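Local atomic coordinates of jasmonate-induced oxygenase 2 (Arabidopsis thaliana, PDB entry 6LSV), a protein that catalyses the iron- and 2-oxoglutarate-dependent oxidation of the plant defence hormone jasmonate to 12-hydroxyjasmonate. Residues Asn210-Cys215 and Arg294-Phe299; Arg98-Met103 and Asp137-His142; Asp240-Leu245 and Ile287-Lys292. All coordinates share one frame; numbering follows the deposited sequence.

Interaction 1. Residues Asn210-Cys215 and Arg294-Phe299; sequences NYYPKC and RVSLAF. With AKG (2-oxoglutaric acid), chain C.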
loop_
_atom_site.group_PDB
_atom_site.type_symbol
_atom_site.label_atom_id
_atom_site.label_comp_id
_atom_site.label_asym_id
_atom_site.label_seq_id
_atom_site.Cartn_x
_atom_site.Cartn_y
_atom_site.Cartn_z
ATOM N N ASN A 210 -7.839 -4.471 0.132
ATOM C CA ASN A 210 -8.785 -3.457 -0.314
ATOM C C ASN A 210 -9.873 -4.091 -1.170
ATOM O O ASN A 210 -9.580 -4.875 -2.080
ATOM C CB ASN A 210 -8.070 -2.359 -1.102
ATOM C CG ASN A 210 -7.003 -1.658 -0.290
ATOM O OD1 ASN A 210 -7.255 -1.199 0.824
ATOM N ND2 ASN A 210 -5.797 -1.575 -0.843
ATOM N N TYR A 211 -11.124 -3.742 -0.880
ATOM C CA TYR A 211 -12.281 -4.240 -1.614
ATOM C C TYR A 211 -12.963 -3.061 -2.287
ATOM O O TYR A 211 -13.409 -2.131 -1.609
ATOM C CB TYR A 211 -13.252 -4.966 -0.680
ATOM C CG TYR A 211 -14.438 -5.578 -1.392
ATOM C CD1 TYR A 211 -14.276 -6.247 -2.599
ATOM C CD2 TYR A 211 -15.721 -5.484 -0.862
ATOM C CE1 TYR A 211 -15.354 -6.808 -3.257
ATOM C CE2 TYR A 211 -16.807 -6.044 -1.515
ATOM C CZ TYR A 211 -16.615 -6.704 -2.711
ATOM O OH TYR A 211 -17.684 -7.265 -3.370
ATOM N N TYR A 212 -13.045 -3.102 -3.618
ATOM C CA TYR A 212 -13.662 -2.043 -4.413
ATOM C C TYR A 212 -14.927 -2.582 -5.066
ATOM O O TYR A 212 -14.871 -3.138 -6.173
ATOM C CB TYR A 212 -12.684 -1.521 -5.470
ATOM C CG TYR A 212 -11.318 -1.186 -4.916
ATOM C CD1 TYR A 212 -11.074 0.042 -4.312
ATOM C CD2 TYR A 212 -10.275 -2.102 -4.985
ATOM C CE1 TYR A 212 -9.830 0.352 -3.796
ATOM C CE2 TYR A 212 -9.027 -1.801 -4.471
ATOM C CZ TYR A 212 -8.811 -0.573 -3.879
ATOM O OH TYR A 212 -7.572 -0.267 -3.367
ATOM N N PRO A 213 -16.101 -2.440 -4.421
ATOM C CA PRO A 213 -17.351 -2.952 -5.006
ATOM C C PRO A 213 -17.757 -2.174 -6.246
ATOM O O PRO A 213 -17.076 -1.215 -6.617
ATOM C CB PRO A 213 -18.368 -2.773 -3.868
ATOM C CG PRO A 213 -17.546 -2.554 -2.623
ATOM C CD PRO A 213 -16.323 -1.842 -3.096
ATOM N N LYS A 214 -18.847 -2.561 -6.902
ATOM C CA LYS A 214 -19.267 -1.818 -8.079
ATOM C C LYS A 214 -19.829 -0.461 -7.655
ATOM O O LYS A 214 -20.380 -0.305 -6.560
ATOM C CB LYS A 214 -20.292 -2.614 -8.897
ATOM C CG LYS A 214 -19.848 -4.028 -9.317
ATOM C CD LYS A 214 -21.025 -4.901 -9.653
ATOM C CE LYS A 214 -22.121 -4.871 -8.610
ATOM N NZ LYS A 214 -21.802 -4.792 -7.156
ATOM N N CYS A 215 -19.649 0.535 -8.518
ATOM C CA CYS A 215 -19.999 1.903 -8.200
ATOM C C CYS A 215 -20.991 2.427 -9.228
ATOM O O CYS A 215 -20.746 2.303 -10.435
ATOM C CB CYS A 215 -18.748 2.796 -8.174
ATOM S SG CYS A 215 -19.085 4.506 -7.747
ATOM N N ARG A 294 -13.150 -5.282 -7.464
ATOM C CA ARG A 294 -11.716 -5.518 -7.440
ATOM C C ARG A 294 -11.320 -5.950 -6.039
ATOM O O ARG A 294 -11.978 -5.598 -5.057
ATOM C CB ARG A 294 -10.910 -4.269 -7.847
ATOM C CG ARG A 294 -10.848 -4.009 -9.347
ATOM C CD ARG A 294 -9.892 -2.865 -9.708
ATOM N NE ARG A 294 -8.489 -3.278 -9.747
ATOM C CZ ARG A 294 -7.587 -2.975 -8.816
ATOM N NH1 ARG A 294 -7.929 -2.246 -7.760
ATOM N NH2 ARG A 294 -6.336 -3.401 -8.941
ATOM N N VAL A 295 -10.240 -6.722 -5.957
ATOM C CA VAL A 295 -9.640 -7.103 -4.684
ATOM C C VAL A 295 -8.131 -7.007 -4.846
ATOM O O VAL A 295 -7.555 -7.668 -5.718
ATOM C CB VAL A 295 -10.041 -8.522 -4.242
ATOM C CG1 VAL A 295 -9.049 -9.053 -3.219
ATOM C CG2 VAL A 295 -11.453 -8.525 -3.673
ATOM N N SER A 296 -7.489 -6.188 -4.017
ATOM C CA SER A 296 -6.047 -6.013 -4.071
ATOM C C SER A 296 -5.454 -6.151 -2.679
ATOM O O SER A 296 -6.087 -5.806 -1.678
ATOM C CB SER A 296 -5.668 -4.661 -4.678
ATOM O OG SER A 296 -6.438 -4.400 -5.838
ATOM N N LEU A 297 -4.227 -6.659 -2.630
ATOM C CA LEU A 297 -3.536 -6.960 -1.383
ATOM C C LEU A 297 -2.291 -6.090 -1.290
ATOM O O LEU A 297 -1.413 -6.160 -2.158
ATOM C CB LEU A 297 -3.169 -8.444 -1.303
ATOM C CG LEU A 297 -4.261 -9.457 -0.934
ATOM C CD1 LEU A 297 -5.317 -9.597 -2.022
ATOM C CD2 LEU A 297 -3.637 -10.806 -0.628
ATOM N N ALA A 298 -2.217 -5.277 -0.241
ATOM C CA ALA A 298 -1.108 -4.356 -0.024
ATOM C C ALA A 298 -0.318 -4.825 1.190
ATOM O O ALA A 298 -0.790 -4.720 2.327
ATOM C CB ALA A 298 -1.613 -2.927 0.166
ATOM N N PHE A 299 0.882 -5.338 0.945
ATOM C CA PHE A 299 1.803 -5.734 2.000
ATOM C C PHE A 299 2.784 -4.595 2.243
ATOM O O PHE A 299 3.425 -4.110 1.304
ATOM C CB PHE A 299 2.535 -7.018 1.605
ATOM C CG PHE A 299 3.616 -7.435 2.563
ATOM C CD1 PHE A 299 4.929 -7.038 2.363
ATOM C CD2 PHE A 299 3.322 -8.246 3.648
ATOM C CE1 PHE A 299 5.927 -7.426 3.237
ATOM C CE2 PHE A 299 4.315 -8.636 4.526
ATOM C CZ PHE A 299 5.618 -8.224 4.320
HETATM C C1 AKG C . -2.970 0.380 -1.602
HETATM O O1 AKG C . -1.731 0.427 -1.400
HETATM O O2 AKG C . -3.751 0.263 -0.618
HETATM C C2 AKG C . -3.506 0.491 -3.034
HETATM O O5 AKG C . -3.292 1.484 -3.646
HETATM C C3 AKG C . -4.306 -0.639 -3.698
HETATM C C4 AKG C . -3.937 -0.712 -5.182
HETATM C C5 AKG C . -4.989 -1.491 -5.974
HETATM O O3 AKG C . -4.675 -2.126 -7.014
HETATM O O4 AKG C . -6.182 -1.492 -5.579
#
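Asn210-Tyr212 and Arg294-Ser296 run antiparallel as neighbouring strands, joined by four backbone hydrogen bonds. Asn210 and Ser296 exchange one pair, Asn210 N to Ser296 O at 2.9 Å and Ser296 N to Asn210 O. Tyr212 and Arg294 exchange the other, in which Arg294 N to Tyr212 O is the more bent, 136° at the hydrogen. Between them lies the non-hydrogen-bonded pair Tyr211-Val295, where Tyr211 CD1 meets Val295 CG2 at 3.8 Å. Tyr211 OH is bound by Glu293.

The polar side chains of Asn210, Tyr212, Arg294 and Ser296 share the opposite face and line one side of 2-oxoglutarate. At its C5 carboxylate, Arg294 reaches from NH2 to O3 at 2.8 Å and from NH1 to O4 at 2.9 Å, the latter nearly straight at 171°. C5 lies in the guanidinium plane, at its edge, so the two groups meet as a paired, two-bond contact. Tyr212 OH adds a weak bond to O4, and Ser296 OG lies within weak hydrogen-bonding reach of both O4 and O3. Asn210 ND2 donates to O2 of the C1 carboxylate at 2.8 Å, while its OD1 accepts from Arg208.

Beside the ligand, Tyr212 CE2 packs 3.5 Å from Arg294 NH1, ring and guanidinium turned 35° apart. Arg294-Val295-Ser296 is the Arg-X-Ser motif with which this dioxygenase family, built on a double-stranded beta-helix, holds the co-substrate's far carboxylate.

Interaction 2. Residues Arg98-Met103 and Asp137-His142; sequences REFFHM and DYYFLH. With JAA ({(1R,2R)-3-oxo-2-[(2Z)-pent-2-en-1-yl]cyclopentyl}acetic acid), chain D.
Phe100 and Tyr139 set their rings almost perpendicular, planes at 88° and centroids 5.5 Å apart, with CE2 and CZ of Phe100 against CD2 of Tyr139; CE2 to CD2 is 3.8 Å. The Phe101 ring is met differently. Phe100 CD2 stands over the centre of one face, 3.9 Å above the plane, while the backbone of the strand lies at its edge: Phe101 CZ is 4.0 Å from Tyr139 N and close to Tyr138 C. Asp137 CB approaches CE1 of the same ring obliquely. Phe100 CG is anti to its backbone N (chi1 173°), which places CG on the side of the strand; the ring beyond it meets Tyr139. Contact across the two segments is packing without hydrogen bonds.

On the same strand, Phe140 turns to jasmonate, whose C06 lies over one ring face toward the rim, 3.7 Å from CZ; Tyr138 CE1 is 4.1 Å from the ketone O01. The hormone's hydrogen bonds come instead from Arg208, Arg333 and Arg337. Tyr139 OH is hydrogen-bonded to Lys153 O.

Helix 87-102 lies with its last turn on strand 137-144, which is flanked in the main sheet by strands 120-122 and 204-212; Tyr211 of the latter packs beside Phe101.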
loop_
_atom_site.group_PDB
_atom_site.type_symbol
_atom_site.label_atom_id
_atom_site.label_comp_id
_atom_site.label_asym_id
_atom_site.label_seq_id
_atom_site.Cartn_x
_atom_site.Cartn_y
_atom_site.Cartn_z
ATOM N N ARG A 98 -11.359 -12.365 -1.200
ATOM C CA ARG A 98 -12.576 -12.116 -1.966
ATOM C C ARG A 98 -13.773 -12.806 -1.325
ATOM O O ARG A 98 -14.866 -12.231 -1.256
ATOM C CB ARG A 98 -12.402 -12.583 -3.411
ATOM C CG ARG A 98 -13.581 -12.225 -4.302
ATOM C CD ARG A 98 -13.592 -13.032 -5.592
ATOM N NE ARG A 98 -12.332 -12.956 -6.333
ATOM C CZ ARG A 98 -11.907 -11.877 -6.983
ATOM N NH1 ARG A 98 -12.636 -10.766 -6.981
ATOM N NH2 ARG A 98 -10.750 -11.909 -7.633
ATOM N N GLU A 99 -13.580 -14.037 -0.844
ATOM C CA GLU A 99 -14.654 -14.747 -0.155
ATOM C C GLU A 99 -15.049 -14.030 1.130
ATOM O O GLU A 99 -16.237 -13.953 1.469
ATOM C CB GLU A 99 -14.220 -16.184 0.135
ATOM C CG GLU A 99 -15.144 -16.962 1.065
ATOM C CD GLU A 99 -16.509 -17.235 0.451
ATOM O OE1 GLU A 99 -16.614 -18.164 -0.380
ATOM O OE2 GLU A 99 -17.476 -16.524 0.805
ATOM N N PHE A 100 -14.065 -13.493 1.856
ATOM C CA PHE A 100 -14.365 -12.730 3.064
ATOM C C PHE A 100 -15.240 -11.523 2.746
ATOM O O PHE A 100 -16.216 -11.246 3.450
ATOM C CB PHE A 100 -13.065 -12.292 3.741
ATOM C CG PHE A 100 -13.271 -11.353 4.896
ATOM C CD1 PHE A 100 -13.657 -11.833 6.139
ATOM C CD2 PHE A 100 -13.078 -9.989 4.742
ATOM C CE1 PHE A 100 -13.849 -10.972 7.203
ATOM C CE2 PHE A 100 -13.268 -9.123 5.803
ATOM C CZ PHE A 100 -13.652 -9.615 7.035
ATOM N N PHE A 101 -14.909 -10.797 1.678
ATOM C CA PHE A 101 -15.666 -9.603 1.331
ATOM C C PHE A 101 -16.988 -9.915 0.643
ATOM O O PHE A 101 -17.854 -9.036 0.577
ATOM C CB PHE A 101 -14.818 -8.683 0.454
ATOM C CG PHE A 101 -13.753 -7.945 1.212
ATOM C CD1 PHE A 101 -14.092 -6.932 2.096
ATOM C CD2 PHE A 101 -12.413 -8.271 1.051
ATOM C CE1 PHE A 101 -13.116 -6.250 2.804
ATOM C CE2 PHE A 101 -11.430 -7.592 1.754
ATOM C CZ PHE A 101 -11.783 -6.580 2.633
ATOM N N HIS A 102 -17.166 -11.134 0.132
ATOM C CA HIS A 102 -18.460 -11.537 -0.409
ATOM C C HIS A 102 -19.443 -11.966 0.670
ATOM O O HIS A 102 -20.637 -12.094 0.380
ATOM C CB HIS A 102 -18.281 -12.662 -1.426
ATOM C CG HIS A 102 -17.745 -12.194 -2.742
ATOM N ND1 HIS A 102 -17.450 -13.053 -3.778
ATOM C CD2 HIS A 102 -17.445 -10.951 -3.186
ATOM C CE1 HIS A 102 -16.995 -12.359 -4.805
ATOM N NE2 HIS A 102 -16.982 -11.081 -4.472
ATOM N N MET A 103 -18.972 -12.185 1.900
ATOM C CA MET A 103 -19.822 -12.399 3.063
ATOM C C MET A 103 -20.814 -11.254 3.212
ATOM O O MET A 103 -20.548 -10.137 2.748
ATOM C CB MET A 103 -18.981 -12.504 4.332
ATOM C CG MET A 103 -18.549 -13.895 4.707
ATOM S SD MET A 103 -18.384 -13.980 6.493
ATOM C CE MET A 103 -17.021 -12.851 6.764
ATOM N N ASP A 137 -14.047 -0.672 0.873
ATOM C CA ASP A 137 -13.859 -1.213 2.208
ATOM C C ASP A 137 -12.492 -1.881 2.257
ATOM O O ASP A 137 -11.895 -2.184 1.220
ATOM C CB ASP A 137 -14.958 -2.221 2.562
ATOM C CG ASP A 137 -16.349 -1.617 2.495
ATOM O OD1 ASP A 137 -16.497 -0.414 2.792
ATOM O OD2 ASP A 137 -17.297 -2.348 2.139
ATOM N N TYR A 138 -11.989 -2.111 3.465
ATOM C CA TYR A 138 -10.661 -2.689 3.587
ATOM C C TYR A 138 -10.546 -3.439 4.905
ATOM O O TYR A 138 -11.367 -3.281 5.813
ATOM C CB TYR A 138 -9.573 -1.612 3.481
ATOM C CG TYR A 138 -9.548 -0.657 4.652
ATOM C CD1 TYR A 138 -8.774 -0.925 5.773
ATOM C CD2 TYR A 138 -10.300 0.513 4.635
ATOM C CE1 TYR A 138 -8.751 -0.059 6.846
ATOM C CE2 TYR A 138 -10.284 1.388 5.706
ATOM C CZ TYR A 138 -9.507 1.097 6.810
ATOM O OH TYR A 138 -9.482 1.958 7.887
ATOM N N TYR A 139 -9.499 -4.263 4.996
ATOM C CA TYR A 139 -9.104 -4.919 6.233
ATOM C C TYR A 139 -7.637 -4.625 6.501
ATOM O O TYR A 139 -6.827 -4.555 5.575
ATOM C CB TYR A 139 -9.320 -6.437 6.181
ATOM C CG TYR A 139 -9.515 -7.046 7.547
ATOM C CD1 TYR A 139 -8.428 -7.344 8.358
ATOM C CD2 TYR A 139 -10.787 -7.304 8.034
ATOM C CE1 TYR A 139 -8.605 -7.892 9.616
ATOM C CE2 TYR A 139 -10.975 -7.850 9.288
ATOM C CZ TYR A 139 -9.883 -8.141 10.073
ATOM O OH TYR A 139 -10.072 -8.683 11.321
ATOM N N PHE A 140 -7.295 -4.460 7.776
ATOM C CA PHE A 140 -5.930 -4.122 8.165
ATOM C C PHE A 140 -5.513 -4.985 9.348
ATOM O O PHE A 140 -6.287 -5.159 10.296
ATOM C CB PHE A 140 -5.823 -2.632 8.514
ATOM C CG PHE A 140 -4.446 -2.192 8.916
ATOM C CD1 PHE A 140 -3.409 -2.180 7.997
ATOM C CD2 PHE A 140 -4.191 -1.778 10.215
ATOM C CE1 PHE A 140 -2.142 -1.764 8.369
ATOM C CE2 PHE A 140 -2.926 -1.365 10.592
ATOM C CZ PHE A 140 -1.901 -1.358 9.670
ATOM N N LEU A 141 -4.301 -5.534 9.284
ATOM C CA LEU A 141 -3.767 -6.363 10.355
ATOM C C LEU A 141 -2.247 -6.291 10.321
ATOM O O LEU A 141 -1.644 -5.950 9.299
ATOM C CB LEU A 141 -4.243 -7.823 10.240
ATOM C CG LEU A 141 -3.883 -8.626 8.981
ATOM C CD1 LEU A 141 -2.557 -9.375 9.131
ATOM C CD2 LEU A 141 -5.001 -9.597 8.616
ATOM N N HIS A 142 -1.631 -6.628 11.450
ATOM C CA HIS A 142 -0.182 -6.646 11.578
ATOM C C HIS A 142 0.353 -8.068 11.444
ATOM O O HIS A 142 -0.302 -9.037 11.837
ATOM C CB HIS A 142 0.254 -6.066 12.923
ATOM C CG HIS A 142 0.076 -4.584 13.031
ATOM N ND1 HIS A 142 0.883 -3.687 12.363
ATOM C CD2 HIS A 142 -0.812 -3.840 13.732
ATOM C CE1 HIS A 142 0.498 -2.456 12.646
ATOM N NE2 HIS A 142 -0.529 -2.521 13.474
HETATM O O01 JAA D . -4.929 1.442 6.336
HETATM O O02 JAA D . 0.924 1.842 8.800
HETATM O O03 JAA D . -0.008 3.404 9.990
HETATM C C04 JAA D . -1.904 2.163 7.659
HETATM C C05 JAA D . -3.003 2.548 6.523
HETATM C C06 JAA D . -2.722 2.165 8.977
HETATM C C07 JAA D . -4.052 2.117 8.606
HETATM C C08 JAA D . -4.080 1.972 6.972
HETATM C C09 JAA D . -2.602 1.966 5.097
HETATM C C10 JAA D . -0.844 3.117 7.732
HETATM C C11 JAA D . -1.709 2.960 4.354
HETATM C C12 JAA D . 0.076 2.768 8.906
HETATM C C13 JAA D . -1.944 3.306 3.103
HETATM C C14 JAA D . -3.130 2.733 2.331
HETATM C C15 JAA D . -3.946 3.875 1.725
#

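Interaction 3. Residues Asp240-Leu245 and Ile287-Lys292; sequences DQVFGL and IVNSDK
Gly244 and Ile287 join two loops at the border of the double-stranded beta-helix, beside strands 245-248 and 284-286, which are antiparallel neighbours. A single backbone hydrogen bond crosses between the loops, from Ile287 N to Gly244 O at 2.9 Å, with 167° at the hydrogen and the donor tilted from the carbonyl plane.

The side chain of Ile287 lies against this same glycine. Its CG1 sits between the backbone N and the carbonyl carbon (chi1 63°), 3.4 Å from Gly244 O and 3.8 Å from Gly244 CA, close to the carbonyl that accepts the bond.

Further along, Val242 spreads its two methyls between two partners. CG1 meets the Asn289 amide, 4.0 Å from the atom modelled as ND2, and CG2 lies 4.1 Å from Lys292 CG, the valine and lysine side chains crossing at about a right angle. A weak bond from Lys292 N to OD1 of Asn289 is doubtful, because this OD1 also lies 2.7 Å from Lys292 O, another acceptor.

The backbone of Val242 serves the 2-oxoglutarate site as a second shell: its O accepts from NE of Arg294, a ligand-binding arginine. Leu245 touches the co-substrate itself. The 240-245 loop leads from strand 233-237 into strand 245-248, and the 287-292 loop from strand 284-286, which carries the iron ligand His284, into strand 294-302.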
loop_
_atom_site.group_PDB
_atom_site.type_symbol
_atom_site.label_atom_id
_atom_site.label_comp_id
_atom_site.label_asym_id
_atom_site.label_seq_id
_atom_site.Cartn_x
_atom_site.Cartn_y
_atom_site.Cartn_z
ATOM N N ASP A 240 -6.132 -9.539 -10.337
ATOM C CA ASP A 240 -5.625 -10.211 -11.525
ATOM C C ASP A 240 -6.557 -10.120 -12.723
ATOM O O ASP A 240 -6.185 -10.613 -13.793
ATOM C CB ASP A 240 -5.364 -11.682 -11.210
ATOM C CG ASP A 240 -6.642 -12.497 -11.150
ATOM O OD1 ASP A 240 -7.583 -12.086 -10.435
ATOM O OD2 ASP A 240 -6.710 -13.545 -11.828
ATOM N N GLN A 241 -7.742 -9.522 -12.590
ATOM C CA GLN A 241 -8.710 -9.548 -13.681
ATOM C C GLN A 241 -9.201 -8.157 -14.065
ATOM O O GLN A 241 -9.572 -7.929 -15.219
ATOM C CB GLN A 241 -9.912 -10.423 -13.307
ATOM C CG GLN A 241 -9.612 -11.913 -13.203
ATOM C CD GLN A 241 -9.302 -12.551 -14.549
ATOM O OE1 GLN A 241 -8.140 -12.787 -14.884
ATOM N NE2 GLN A 241 -10.344 -12.832 -15.325
ATOM N N VAL A 242 -9.228 -7.224 -13.118
ATOM C CA VAL A 242 -9.913 -5.949 -13.302
ATOM C C VAL A 242 -8.922 -4.811 -13.115
ATOM O O VAL A 242 -8.221 -4.749 -12.098
ATOM C CB VAL A 242 -11.097 -5.800 -12.331
ATOM C CG1 VAL A 242 -12.055 -4.727 -12.825
ATOM C CG2 VAL A 242 -11.814 -7.128 -12.156
ATOM N N PHE A 243 -8.875 -3.907 -14.088
ATOM C CA PHE A 243 -7.995 -2.751 -13.987
ATOM C C PHE A 243 -8.586 -1.729 -13.022
ATOM O O PHE A 243 -9.801 -1.666 -12.817
ATOM C CB PHE A 243 -7.777 -2.116 -15.366
ATOM C CG PHE A 243 -7.301 -3.085 -16.429
ATOM C CD1 PHE A 243 -6.519 -4.184 -16.101
ATOM C CD2 PHE A 243 -7.642 -2.889 -17.760
ATOM C CE1 PHE A 243 -6.090 -5.066 -17.083
ATOM C CE2 PHE A 243 -7.213 -3.767 -18.744
ATOM C CZ PHE A 243 -6.438 -4.856 -18.404
ATOM N N GLY A 244 -7.710 -0.933 -12.414
ATOM C CA GLY A 244 -8.159 0.094 -11.495
ATOM C C GLY A 244 -7.026 0.865 -10.853
ATOM O O GLY A 244 -7.181 2.037 -10.502
ATOM N N LEU A 245 -5.876 0.215 -10.692
ATOM C CA LEU A 245 -4.725 0.878 -10.097
ATOM C C LEU A 245 -4.127 1.876 -11.081
ATOM O O LEU A 245 -3.901 1.553 -12.252
ATOM C CB LEU A 245 -3.679 -0.152 -9.680
ATOM C CG LEU A 245 -2.319 0.419 -9.292
ATOM C CD1 LEU A 245 -2.390 1.065 -7.919
ATOM C CD2 LEU A 245 -1.270 -0.670 -9.322
ATOM N N ILE A 287 -9.242 3.634 -9.333
ATOM C CA ILE A 287 -10.519 3.970 -9.927
ATOM C C ILE A 287 -11.406 2.737 -9.848
ATOM O O ILE A 287 -10.932 1.602 -9.747
ATOM C CB ILE A 287 -10.381 4.471 -11.384
ATOM C CG1 ILE A 287 -9.813 3.374 -12.282
ATOM C CG2 ILE A 287 -9.512 5.718 -11.439
ATOM C CD1 ILE A 287 -9.562 3.827 -13.709
ATOM N N VAL A 288 -12.717 2.963 -9.876
ATOM C CA VAL A 288 -13.687 1.877 -9.772
ATOM C C VAL A 288 -14.526 1.864 -11.043
ATOM O O VAL A 288 -14.347 2.720 -11.917
ATOM C CB VAL A 288 -14.562 2.030 -8.512
ATOM C CG1 VAL A 288 -13.787 1.618 -7.275
ATOM C CG2 VAL A 288 -15.045 3.463 -8.367
ATOM N N ASN A 289 -15.421 0.887 -11.175
ATOM C CA ASN A 289 -16.366 0.897 -12.284
ATOM C C ASN A 289 -17.682 0.270 -11.846
ATOM O O ASN A 289 -17.805 -0.286 -10.751
ATOM C CB ASN A 289 -15.808 0.199 -13.533
ATOM C CG ASN A 289 -15.194 -1.147 -13.234
ATOM O OD1 ASN A 289 -15.686 -1.900 -12.397
ATOM N ND2 ASN A 289 -14.112 -1.464 -13.936
ATOM N N SER A 290 -18.672 0.369 -12.733
ATOM C CA SER A 290 -20.046 0.018 -12.410
ATOM C C SER A 290 -20.341 -1.465 -12.545
ATOM O O SER A 290 -21.370 -1.921 -12.035
ATOM C CB SER A 290 -21.003 0.794 -13.316
ATOM O OG SER A 290 -20.737 0.515 -14.681
ATOM N N ASP A 291 -19.477 -2.226 -13.216
ATOM C CA ASP A 291 -19.837 -3.560 -13.671
ATOM C C ASP A 291 -19.093 -4.691 -12.981
ATOM O O ASP A 291 -19.582 -5.825 -13.006
ATOM C CB ASP A 291 -19.622 -3.669 -15.187
ATOM C CG ASP A 291 -20.282 -2.525 -15.937
ATOM O OD1 ASP A 291 -21.467 -2.254 -15.642
ATOM O OD2 ASP A 291 -19.631 -1.896 -16.803
ATOM N N LYS A 292 -17.933 -4.428 -12.385
ATOM C CA LYS A 292 -17.226 -5.475 -11.665
ATOM C C LYS A 292 -16.478 -4.855 -10.490
ATOM O O LYS A 292 -16.285 -3.640 -10.407
ATOM C CB LYS A 292 -16.293 -6.266 -12.599
ATOM C CG LYS A 292 -15.842 -7.631 -12.041
ATOM C CD LYS A 292 -16.929 -8.332 -11.200
ATOM C CE LYS A 292 -16.449 -9.692 -10.718
ATOM N NZ LYS A 292 -14.978 -9.686 -10.439
#

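From the N terminus, interaction 2 comes first: 33 residues separate 98-103 from 137-142, where strand 137-144 returns to pack against helix 87-102. Interaction 1 follows in series, pairing strand 204-212 with strand 294-302; 78 residues lie between 210-215 and 294-299. Interaction 3 is nested inside that span, joining the loops 240-245 and 287-292 around 41 residues. No contact crosses another. Interactions 1 and 2 meet in the main sheet, where Tyr211 N probably bonds to Asp137 O. Interactions 1 and 3 pack against each other and are probably bonded from Cys215 N to Asn289 O. Together they tie helix 87-102, the main sheet and the loops bordering the co-substrate site.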